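PDB 5L9S: ABC transporter, substrate binding protein (Mannopine) from Agrobacterium fabrum, which probably binds the opine mannopine in the periplasm and hands it to an ABC transporter for import into the cell. Local coordinates for residues 19-24 with 264-269; 196-199 with 203-206; 159-164 with 171-176; 60-65 with 72-77. One frame throughout, in Å; residues are numbered along the deposited sequence.

Contact 1: 19-24 with 264-269; sequences REAWFE and QAKACE
Ala21 points its methyl at helix 261-271 and meets Ala267 there, CB to CB at 3.7 Å. This apolar touch is extended onto the backbone, because Ala21 CB also rests 3.6 Å from Ala267 N. The small residues let the chains themselves draw near: the CA atoms of Ala21 and Ala267 are 5.4 Å apart, and the axes of the two short segments approach to 8.4 Å. The pairing is one of antiparallel helix packing, with an interaxial angle of 146° between 19-24 of helix 12-30 and 264-269 of helix 261-271, in the lobe of the periplasmic binding fold that carries the N-terminus. In 19-24 the helix widens into a pi-type turn, closed by Glu24 N to Arg19 O at 2.8 Å. Away from the partner helix, Trp22 and Phe23 lean on helix 247-258, where Trp22 NE1 bonds to Leu253 O, and Cys268 is tied by a disulfide to Cys273. The remaining packing is aliphatic and belongs to Lys266. With CG anti to the backbone N (chi1 -176°), its chain runs alongside Ala21, laying CB, CG and CD in turn against the methyl, with CD 3.8 Å from Ala21 CB. Further out, Lys266 CE lies 3.6 Å from Glu20 O. Electrostatics add a looser element at the exposed edge: a bend at chi4 (58°) turns the ammonium, and Glu20 OE1 stays 4.8 Å from Lys266 NZ, too far for a salt bridge although the opposite charges probably attract.

Contact 2: 196-199 with 203-206; sequences VQAF and EYRV
Tyr204 packs its ring into the angle between Ala198 and Phe199, and this is the dense, buried half of the contact. One ring edge meets Ala198, whose CB lies in the ring plane and 3.6 Å from Tyr204 CE2. Over the ring's face comes the edge of Phe199 in an offset edge-to-face pair, with centroids 5.7 Å apart and planes at 70°; the leading atom is Phe199 CD2, 3.8 Å from Tyr204 CE1. Tyr204 CG sits between its backbone N and carbonyl carbon (chi1 72°), which turns the ring back over the helix, where the hydroxyl bonds to Ser195 O. The chain is here completing a beta-alpha-beta crossover from strand 185-189 through helix 192-200 to strand 206-210, with strand 140-143 lying between the two parallel strands. As the chain leaves the helix, Glu203 N donates to Ala198 O at 2.7 Å, a nearly straight bond of 166° that ties residues five apart. The outer half is looser. Glu203 starts close, its CB 3.3 Å from Ala198 O, but beyond CG the extended chain follows the exposed flank of the helix, and its carboxylate merely skirts Ala198, with OE1 4.0 Å from Ala198 CA.

Contact 3: 159-164 with 171-176; sequences DGVPRE and VDRAFR
A chi1 of -171° swings Arg173 CG to the far side from its backbone N, and the extended chain, from CG to NE, spans the gap between helix 171-181 and Asp159. The aspartate has the same kind of first torsion, which brings its carboxylate beside the arginine. There Arg173 grips Asp159 side-on with two nitrogens that serve two different acceptors. Arg173 NE forms a salt bridge to Asp159 OD2 at 2.8 Å, an almost straight bond of 163°, while Arg173 NH2 donates to the backbone Asp159 O at 3.0 Å. Both acceptors lie close to the guanidinium plane, but the carboxylate is turned 79° against it, and NE meets OD2 from above the carboxylate plane. The carbonyl of Asp159 is likewise met from well above its own plane, through a more bent bond. Val161 supplies the apolar element: its CG2 branch covers one face of the guanidinium, 3.4 Å from Arg173 CZ and set toward the rim. These residues follow helix 149-158, whose end turns through Gly160 with positive phi in a Schellman motif, and the contact ties that end to the first turns of helix 171-181 in the second lobe. Asp159 OD1 has a long, weak ion pair with Lys177 besides. Since one cation answers both a carboxylate and a carbonyl at the C-terminal end of a helix, the negative end of the helix dipole would probably add to its attraction, and the surrounding positive charge should keep Asp159 ionised.

Contact 4: 60-65 with 72-77; sequences DLYLDG and DAHFAI
Tyr62 and His74 reach for each other from opposite directions, the tyrosine from strand 61-65 and the histidine from helix 72-77. Their rings meet obliquely, with planes at 55° and centroids 5.8 Å apart, an arrangement that is neither a stack nor an edge-to-face pair. The tyrosine hydroxyl is the part that arrives first: Tyr62 OH lies 3.1 Å from His74 ND1, and behind it Tyr62 CZ is 3.9 Å from His74 CE1. In His74 a chi1 of -174° places the imidazole beside its carbonyl carbon, on the strand side, and its far nitrogen NE2 is hydrogen-bonded to Gly102 O, which fixes the rotation of the imidazole. Ile77 approaches the same hydroxyl with the end of its chain, CD1 being 3.5 Å from Tyr62 OH. At the edge of the tyrosine ring, in its plane, sits Asp64 OD2. The other oxygen of that carboxylate, Asp64 OD1, is held by Gly65 N at 2.9 Å and by a salt bridge to Arg45. Strand 61-65 runs between strand 4-9, parallel to it, and the antiparallel strand 224-240. Helix 72-77 lies over this part of the sheet: His74 touches Ala239 of strand 224-240, while Ile77 joins Tyr62 against Val48 of helix 41-53.

Overall arrangement
The four contacts divide between the two lobes of a periplasmic binding protein. Contacts 1 and 4 share the lobe of the N-terminus, their centres 22 Å apart and nearest atoms about 5 Å apart, and helix 247-258 packs on segments of both. Contacts 2 and 3 lie in the other lobe, with centres 25 Å apart. Between lobes the centres are 31 to 38 Å apart. Contacts 4, 3 and 2 follow in series inside the loop closed by contact 1: between its two segments the chain leaves the first lobe, builds much of the second and returns, before helix 307-325 packs on the second lobe again. The long strands 103-116 and 224-240 connect the lobes, consistent with this family's hinged ligand capture; this structure is open and unliganded.

Contact 1: 19-24 with 264-269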
# COMPACT_ATOMS: atom_id res chain seq x y z
N ARG A 19 -9.65 -5.67 14.91
CA ARG A 19 -10.38 -6.38 15.97
C ARG A 19 -11.85 -5.97 16.00
O ARG A 19 -12.73 -6.83 16.09
CB ARG A 19 -9.72 -6.11 17.32
CG ARG A 19 -10.02 -7.15 18.40
CD ARG A 19 -9.37 -6.79 19.72
NE ARG A 19 -7.92 -6.58 19.61
CZ ARG A 19 -7.00 -7.55 19.69
NH1 ARG A 19 -7.36 -8.81 19.88
NH2 ARG A 19 -5.71 -7.25 19.58
N GLU A 20 -12.09 -4.66 15.90
CA GLU A 20 -13.42 -4.05 15.95
C GLU A 20 -14.23 -4.32 14.68
O GLU A 20 -15.43 -4.58 14.78
CB GLU A 20 -13.29 -2.53 16.15
CG GLU A 20 -12.70 -2.12 17.50
CD GLU A 20 -12.26 -0.66 17.65
OE1 GLU A 20 -12.31 0.10 16.65
OE2 GLU A 20 -11.85 -0.29 18.77
N ALA A 21 -13.59 -4.25 13.50
CA ALA A 21 -14.27 -4.39 12.22
C ALA A 21 -14.28 -5.79 11.64
O ALA A 21 -15.19 -6.10 10.87
CB ALA A 21 -13.66 -3.42 11.22
N TRP A 22 -13.29 -6.63 11.98
CA TRP A 22 -13.12 -7.94 11.37
C TRP A 22 -13.10 -9.13 12.33
O TRP A 22 -13.85 -10.08 12.09
CB TRP A 22 -11.83 -7.87 10.52
CG TRP A 22 -11.42 -9.11 9.76
CD1 TRP A 22 -12.22 -10.14 9.37
CD2 TRP A 22 -10.12 -9.38 9.24
NE1 TRP A 22 -11.48 -11.06 8.67
CE2 TRP A 22 -10.19 -10.60 8.56
CE3 TRP A 22 -8.90 -8.68 9.26
CZ2 TRP A 22 -9.09 -11.17 7.92
CZ3 TRP A 22 -7.79 -9.28 8.68
CH2 TRP A 22 -7.89 -10.49 8.00
N PHE A 23 -12.28 -9.10 13.38
CA PHE A 23 -12.13 -10.25 14.29
C PHE A 23 -13.30 -10.48 15.21
O PHE A 23 -13.82 -11.59 15.21
CB PHE A 23 -10.82 -10.17 15.08
CG PHE A 23 -9.60 -9.98 14.19
CD1 PHE A 23 -9.56 -10.53 12.90
CD2 PHE A 23 -8.49 -9.30 14.65
CE1 PHE A 23 -8.45 -10.35 12.09
CE2 PHE A 23 -7.37 -9.12 13.83
CZ PHE A 23 -7.36 -9.64 12.55
N GLU A 24 -13.73 -9.46 15.98
CA GLU A 24 -14.89 -9.61 16.87
C GLU A 24 -16.15 -9.95 16.07
O GLU A 24 -16.76 -10.98 16.42
CB GLU A 24 -15.08 -8.43 17.83
CG GLU A 24 -14.12 -8.50 19.01
CD GLU A 24 -13.88 -7.25 19.83
OE1 GLU A 24 -14.42 -6.17 19.48
OE2 GLU A 24 -13.14 -7.34 20.84
N GLN A 264 -14.84 -4.14 5.82
CA GLN A 264 -13.80 -3.43 5.07
C GLN A 264 -13.92 -1.91 5.20
O GLN A 264 -12.91 -1.27 5.44
CB GLN A 264 -13.81 -3.81 3.59
CG GLN A 264 -13.61 -5.29 3.30
CD GLN A 264 -13.62 -5.53 1.83
OE1 GLN A 264 -14.11 -6.54 1.31
NE2 GLN A 264 -13.18 -4.53 1.11
N ALA A 265 -15.14 -1.34 5.04
CA ALA A 265 -15.41 0.09 5.11
C ALA A 265 -15.17 0.63 6.53
O ALA A 265 -14.61 1.72 6.68
CB ALA A 265 -16.84 0.36 4.70
N LYS A 266 -15.57 -0.13 7.58
CA LYS A 266 -15.37 0.27 8.96
C LYS A 266 -13.86 0.33 9.26
O LYS A 266 -13.38 1.35 9.77
CB LYS A 266 -16.11 -0.69 9.92
CG LYS A 266 -16.05 -0.29 11.38
CD LYS A 266 -16.66 -1.34 12.28
CE LYS A 266 -16.22 -1.21 13.73
NZ LYS A 266 -16.54 0.12 14.31
N ALA A 267 -13.12 -0.74 8.92
CA ALA A 267 -11.67 -0.81 9.12
C ALA A 267 -10.93 0.28 8.30
O ALA A 267 -10.01 0.92 8.83
CB ALA A 267 -11.14 -2.20 8.77
N CYS A 268 -11.37 0.55 7.07
CA CYS A 268 -10.71 1.57 6.25
C CYS A 268 -11.13 3.02 6.57
O CYS A 268 -10.39 3.94 6.22
CB CYS A 268 -10.81 1.25 4.76
SG CYS A 268 -9.75 -0.15 4.27
N GLU A 269 -12.26 3.23 7.30
CA GLU A 269 -12.64 4.57 7.77
C GLU A 269 -11.64 4.94 8.89
O GLU A 269 -11.06 6.02 8.86
CB GLU A 269 -14.07 4.59 8.36
CG GLU A 269 -15.19 4.93 7.38
CD GLU A 269 -16.55 4.36 7.74
OE1 GLU A 269 -16.88 4.32 8.94
OE2 GLU A 269 -17.27 3.92 6.82

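Contact 2: 196-199 with 203-206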
# COMPACT_ATOMS: atom_id res chain seq x y z
N VAL A 196 6.16 15.46 6.83
CA VAL A 196 5.14 16.21 7.55
C VAL A 196 5.80 17.46 8.17
O VAL A 196 5.26 18.56 8.02
CB VAL A 196 4.42 15.27 8.56
CG1 VAL A 196 3.87 16.00 9.76
CG2 VAL A 196 3.33 14.48 7.88
N GLN A 197 6.99 17.30 8.82
CA GLN A 197 7.74 18.41 9.42
C GLN A 197 8.15 19.40 8.31
O GLN A 197 7.96 20.60 8.44
CB GLN A 197 9.01 17.93 10.15
CG GLN A 197 8.86 16.88 11.28
CD GLN A 197 8.16 17.29 12.56
OE1 GLN A 197 7.62 16.43 13.28
NE2 GLN A 197 8.19 18.58 12.92
N ALA A 198 8.72 18.87 7.21
CA ALA A 198 9.20 19.63 6.07
C ALA A 198 8.09 20.47 5.45
O ALA A 198 8.35 21.61 5.05
CB ALA A 198 9.81 18.70 5.03
N PHE A 199 6.86 19.94 5.39
CA PHE A 199 5.73 20.68 4.88
C PHE A 199 5.32 21.80 5.86
O PHE A 199 5.09 22.93 5.40
CB PHE A 199 4.55 19.76 4.53
CG PHE A 199 3.50 20.47 3.70
CD1 PHE A 199 2.47 21.21 4.32
CD2 PHE A 199 3.54 20.42 2.31
CE1 PHE A 199 1.52 21.88 3.55
CE2 PHE A 199 2.57 21.08 1.55
CZ PHE A 199 1.57 21.81 2.17
N GLU A 203 9.47 23.63 3.72
CA GLU A 203 10.74 23.20 3.11
C GLU A 203 10.54 22.69 1.67
O GLU A 203 11.51 22.55 0.91
CB GLU A 203 11.45 22.15 3.99
CG GLU A 203 12.02 22.70 5.30
CD GLU A 203 12.58 21.67 6.26
OE1 GLU A 203 12.29 21.75 7.48
OE2 GLU A 203 13.32 20.77 5.80
N TYR A 204 9.28 22.42 1.29
CA TYR A 204 8.86 22.00 -0.04
C TYR A 204 7.42 22.41 -0.29
O TYR A 204 6.62 22.52 0.68
CB TYR A 204 9.07 20.49 -0.32
CG TYR A 204 8.11 19.56 0.40
CD1 TYR A 204 6.92 19.15 -0.21
CD2 TYR A 204 8.42 19.04 1.64
CE1 TYR A 204 6.05 18.27 0.44
CE2 TYR A 204 7.56 18.18 2.30
CZ TYR A 204 6.39 17.76 1.68
OH TYR A 204 5.57 16.88 2.35
N ARG A 205 7.12 22.59 -1.58
CA ARG A 205 5.81 23.00 -2.09
C ARG A 205 5.16 21.94 -3.02
O ARG A 205 3.95 21.98 -3.23
CB ARG A 205 5.91 24.37 -2.79
CG ARG A 205 6.25 25.52 -1.83
CD ARG A 205 6.01 26.88 -2.46
NE ARG A 205 4.60 27.27 -2.38
CZ ARG A 205 4.14 28.25 -1.61
NH1 ARG A 205 4.97 28.96 -0.85
NH2 ARG A 205 2.84 28.54 -1.60
N VAL A 206 5.96 21.01 -3.58
CA VAL A 206 5.50 19.93 -4.45
C VAL A 206 6.25 18.65 -4.08
O VAL A 206 7.48 18.66 -4.11
CB VAL A 206 5.67 20.25 -5.95
CG1 VAL A 206 5.10 19.12 -6.81
CG2 VAL A 206 5.03 21.58 -6.32

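Contact 3: 159-164 with 171-176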
# COMPACT_ATOMS: atom_id res chain seq x y z
N ASP A 159 7.86 11.74 -17.85
CA ASP A 159 8.53 11.69 -19.15
C ASP A 159 7.60 11.23 -20.31
O ASP A 159 8.06 11.07 -21.43
CB ASP A 159 9.81 10.82 -19.08
CG ASP A 159 10.90 11.20 -20.07
OD1 ASP A 159 10.98 12.40 -20.46
OD2 ASP A 159 11.71 10.32 -20.42
N GLY A 160 6.31 11.02 -20.02
CA GLY A 160 5.31 10.68 -21.01
C GLY A 160 5.02 9.21 -21.26
O GLY A 160 4.31 8.89 -22.21
N VAL A 161 5.52 8.31 -20.40
CA VAL A 161 5.24 6.88 -20.52
C VAL A 161 3.79 6.64 -20.02
O VAL A 161 3.47 7.02 -18.89
CB VAL A 161 6.28 6.00 -19.76
CG1 VAL A 161 5.90 4.51 -19.81
CG2 VAL A 161 7.69 6.21 -20.29
N PRO A 162 2.90 6.05 -20.85
CA PRO A 162 1.53 5.77 -20.37
C PRO A 162 1.55 4.66 -19.33
O PRO A 162 2.42 3.79 -19.41
CB PRO A 162 0.78 5.33 -21.64
CG PRO A 162 1.84 4.81 -22.54
CD PRO A 162 3.11 5.55 -22.23
N ARG A 163 0.63 4.71 -18.34
CA ARG A 163 0.60 3.76 -17.23
C ARG A 163 0.50 2.28 -17.64
O ARG A 163 1.08 1.42 -16.97
CB ARG A 163 -0.48 4.10 -16.18
CG ARG A 163 -1.81 4.64 -16.68
CD ARG A 163 -2.88 4.45 -15.60
NE ARG A 163 -4.07 3.83 -16.18
CZ ARG A 163 -4.90 3.02 -15.53
NH1 ARG A 163 -5.94 2.50 -16.15
NH2 ARG A 163 -4.69 2.73 -14.26
N GLU A 164 -0.17 1.99 -18.76
CA GLU A 164 -0.33 0.64 -19.31
C GLU A 164 1.00 0.07 -19.85
O GLU A 164 1.20 -1.15 -19.86
CB GLU A 164 -1.41 0.62 -20.41
CG GLU A 164 -2.74 1.24 -20.02
CD GLU A 164 -2.84 2.76 -20.08
OE1 GLU A 164 -3.59 3.33 -19.25
OE2 GLU A 164 -2.18 3.38 -20.94
N VAL A 171 14.76 1.88 -16.43
CA VAL A 171 15.59 2.41 -15.33
C VAL A 171 16.59 3.48 -15.81
O VAL A 171 16.82 4.46 -15.09
CB VAL A 171 16.28 1.26 -14.55
CG1 VAL A 171 17.09 1.78 -13.37
CG2 VAL A 171 15.24 0.26 -14.06
N ASP A 172 17.15 3.30 -17.01
CA ASP A 172 18.09 4.26 -17.60
C ASP A 172 17.41 5.59 -17.88
O ASP A 172 17.96 6.64 -17.53
CB ASP A 172 18.75 3.68 -18.86
CG ASP A 172 19.74 2.57 -18.56
OD1 ASP A 172 20.55 2.74 -17.62
OD2 ASP A 172 19.73 1.54 -19.28
N ARG A 173 16.19 5.55 -18.45
CA ARG A 173 15.38 6.72 -18.77
C ARG A 173 14.90 7.40 -17.49
O ARG A 173 15.00 8.62 -17.38
CB ARG A 173 14.20 6.30 -19.65
CG ARG A 173 13.38 7.42 -20.24
CD ARG A 173 12.30 6.82 -21.12
NE ARG A 173 11.22 7.76 -21.38
CZ ARG A 173 10.20 7.54 -22.20
NH1 ARG A 173 10.09 6.37 -22.82
NH2 ARG A 173 9.27 8.46 -22.37
N ALA A 174 14.38 6.61 -16.52
CA ALA A 174 13.90 7.11 -15.23
C ALA A 174 14.96 7.95 -14.48
O ALA A 174 14.62 9.02 -13.96
CB ALA A 174 13.43 5.96 -14.37
N PHE A 175 16.24 7.50 -14.50
CA PHE A 175 17.36 8.22 -13.88
C PHE A 175 17.74 9.48 -14.64
O PHE A 175 18.12 10.46 -14.01
CB PHE A 175 18.57 7.32 -13.67
CG PHE A 175 18.52 6.52 -12.40
CD1 PHE A 175 18.64 7.14 -11.16
CD2 PHE A 175 18.37 5.14 -12.43
CE1 PHE A 175 18.61 6.40 -9.98
CE2 PHE A 175 18.35 4.40 -11.25
CZ PHE A 175 18.49 5.03 -10.03
N ARG A 176 17.61 9.44 -15.99
CA ARG A 176 17.88 10.56 -16.91
C ARG A 176 16.88 11.69 -16.57
O ARG A 176 17.29 12.84 -16.42
CB ARG A 176 17.67 10.09 -18.37
CG ARG A 176 18.81 10.32 -19.34
CD ARG A 176 18.40 9.77 -20.71
NE ARG A 176 18.64 8.34 -20.74
CZ ARG A 176 17.91 7.40 -21.35
NH1 ARG A 176 16.81 7.74 -22.02
NH2 ARG A 176 18.27 6.13 -21.30

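Contact 4: 60-65 with 72-77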
# COMPACT_ATOMS: atom_id res chain seq x y z
N ASP A 60 -1.42 -19.21 11.79
CA ASP A 60 -2.25 -19.60 10.66
C ASP A 60 -2.15 -18.55 9.54
O ASP A 60 -2.08 -18.89 8.36
CB ASP A 60 -3.72 -19.73 11.09
CG ASP A 60 -3.98 -20.82 12.10
OD1 ASP A 60 -3.88 -22.00 11.73
OD2 ASP A 60 -4.35 -20.50 13.24
N LEU A 61 -2.23 -17.26 9.94
CA LEU A 61 -2.22 -16.12 9.03
C LEU A 61 -1.30 -15.03 9.51
O LEU A 61 -1.08 -14.90 10.71
CB LEU A 61 -3.64 -15.52 8.89
CG LEU A 61 -4.76 -16.39 8.33
CD1 LEU A 61 -6.10 -15.79 8.65
CD2 LEU A 61 -4.62 -16.61 6.84
N TYR A 62 -0.79 -14.22 8.59
CA TYR A 62 -0.00 -13.02 8.87
C TYR A 62 -0.18 -11.98 7.76
O TYR A 62 -0.51 -12.34 6.63
CB TYR A 62 1.48 -13.31 9.18
CG TYR A 62 2.36 -13.66 8.00
CD1 TYR A 62 2.39 -14.94 7.47
CD2 TYR A 62 3.21 -12.70 7.44
CE1 TYR A 62 3.22 -15.27 6.40
CE2 TYR A 62 4.04 -13.02 6.36
CZ TYR A 62 4.05 -14.31 5.85
OH TYR A 62 4.86 -14.64 4.79
N LEU A 63 -0.02 -10.70 8.11
CA LEU A 63 -0.11 -9.64 7.11
C LEU A 63 1.28 -9.24 6.65
O LEU A 63 2.22 -9.22 7.45
CB LEU A 63 -0.85 -8.39 7.66
CG LEU A 63 -2.27 -8.58 8.21
CD1 LEU A 63 -2.75 -7.31 8.87
CD2 LEU A 63 -3.26 -8.99 7.12
N ASP A 64 1.43 -8.89 5.38
CA ASP A 64 2.68 -8.38 4.80
C ASP A 64 2.38 -7.58 3.55
O ASP A 64 1.34 -7.81 2.93
CB ASP A 64 3.68 -9.52 4.49
CG ASP A 64 5.15 -9.13 4.63
OD1 ASP A 64 5.45 -7.90 4.64
OD2 ASP A 64 6.00 -10.04 4.72
N GLY A 65 3.29 -6.69 3.17
CA GLY A 65 3.16 -5.88 1.97
C GLY A 65 2.97 -6.73 0.73
O GLY A 65 3.51 -7.84 0.66
N ASP A 72 9.57 -14.92 -4.15
CA ASP A 72 9.73 -16.37 -4.11
C ASP A 72 9.87 -16.81 -2.65
O ASP A 72 9.32 -17.85 -2.27
CB ASP A 72 10.97 -16.83 -4.93
CG ASP A 72 10.93 -16.45 -6.39
OD1 ASP A 72 11.14 -15.26 -6.70
OD2 ASP A 72 10.69 -17.34 -7.23
N ALA A 73 10.57 -15.99 -1.83
CA ALA A 73 10.77 -16.20 -0.40
C ALA A 73 9.42 -16.38 0.34
O ALA A 73 9.27 -17.33 1.12
CB ALA A 73 11.55 -15.03 0.19
N HIS A 74 8.43 -15.52 0.02
CA HIS A 74 7.07 -15.54 0.54
C HIS A 74 6.37 -16.83 0.13
O HIS A 74 5.77 -17.47 0.98
CB HIS A 74 6.29 -14.33 0.03
CG HIS A 74 4.92 -14.19 0.62
ND1 HIS A 74 4.71 -13.64 1.88
CD2 HIS A 74 3.72 -14.56 0.11
CE1 HIS A 74 3.41 -13.68 2.09
NE2 HIS A 74 2.77 -14.23 1.06
N PHE A 75 6.47 -17.23 -1.15
CA PHE A 75 5.83 -18.45 -1.67
C PHE A 75 6.41 -19.74 -1.06
O PHE A 75 5.74 -20.78 -1.08
CB PHE A 75 5.92 -18.50 -3.20
CG PHE A 75 5.43 -17.30 -3.97
CD1 PHE A 75 4.34 -16.55 -3.53
CD2 PHE A 75 6.01 -16.96 -5.19
CE1 PHE A 75 3.88 -15.47 -4.27
CE2 PHE A 75 5.53 -15.88 -5.94
CZ PHE A 75 4.47 -15.15 -5.47
N ALA A 76 7.64 -19.67 -0.55
CA ALA A 76 8.32 -20.81 0.07
C ALA A 76 7.79 -21.11 1.47
O ALA A 76 7.84 -22.26 1.89
CB ALA A 76 9.82 -20.56 0.13
N ILE A 77 7.31 -20.07 2.20
CA ILE A 77 6.82 -20.16 3.58
C ILE A 77 5.28 -20.04 3.68
O ILE A 77 4.73 -20.17 4.77
CB ILE A 77 7.56 -19.15 4.50
CG1 ILE A 77 7.37 -17.68 4.04
CG2 ILE A 77 9.03 -19.50 4.61
CD1 ILE A 77 7.80 -16.58 5.03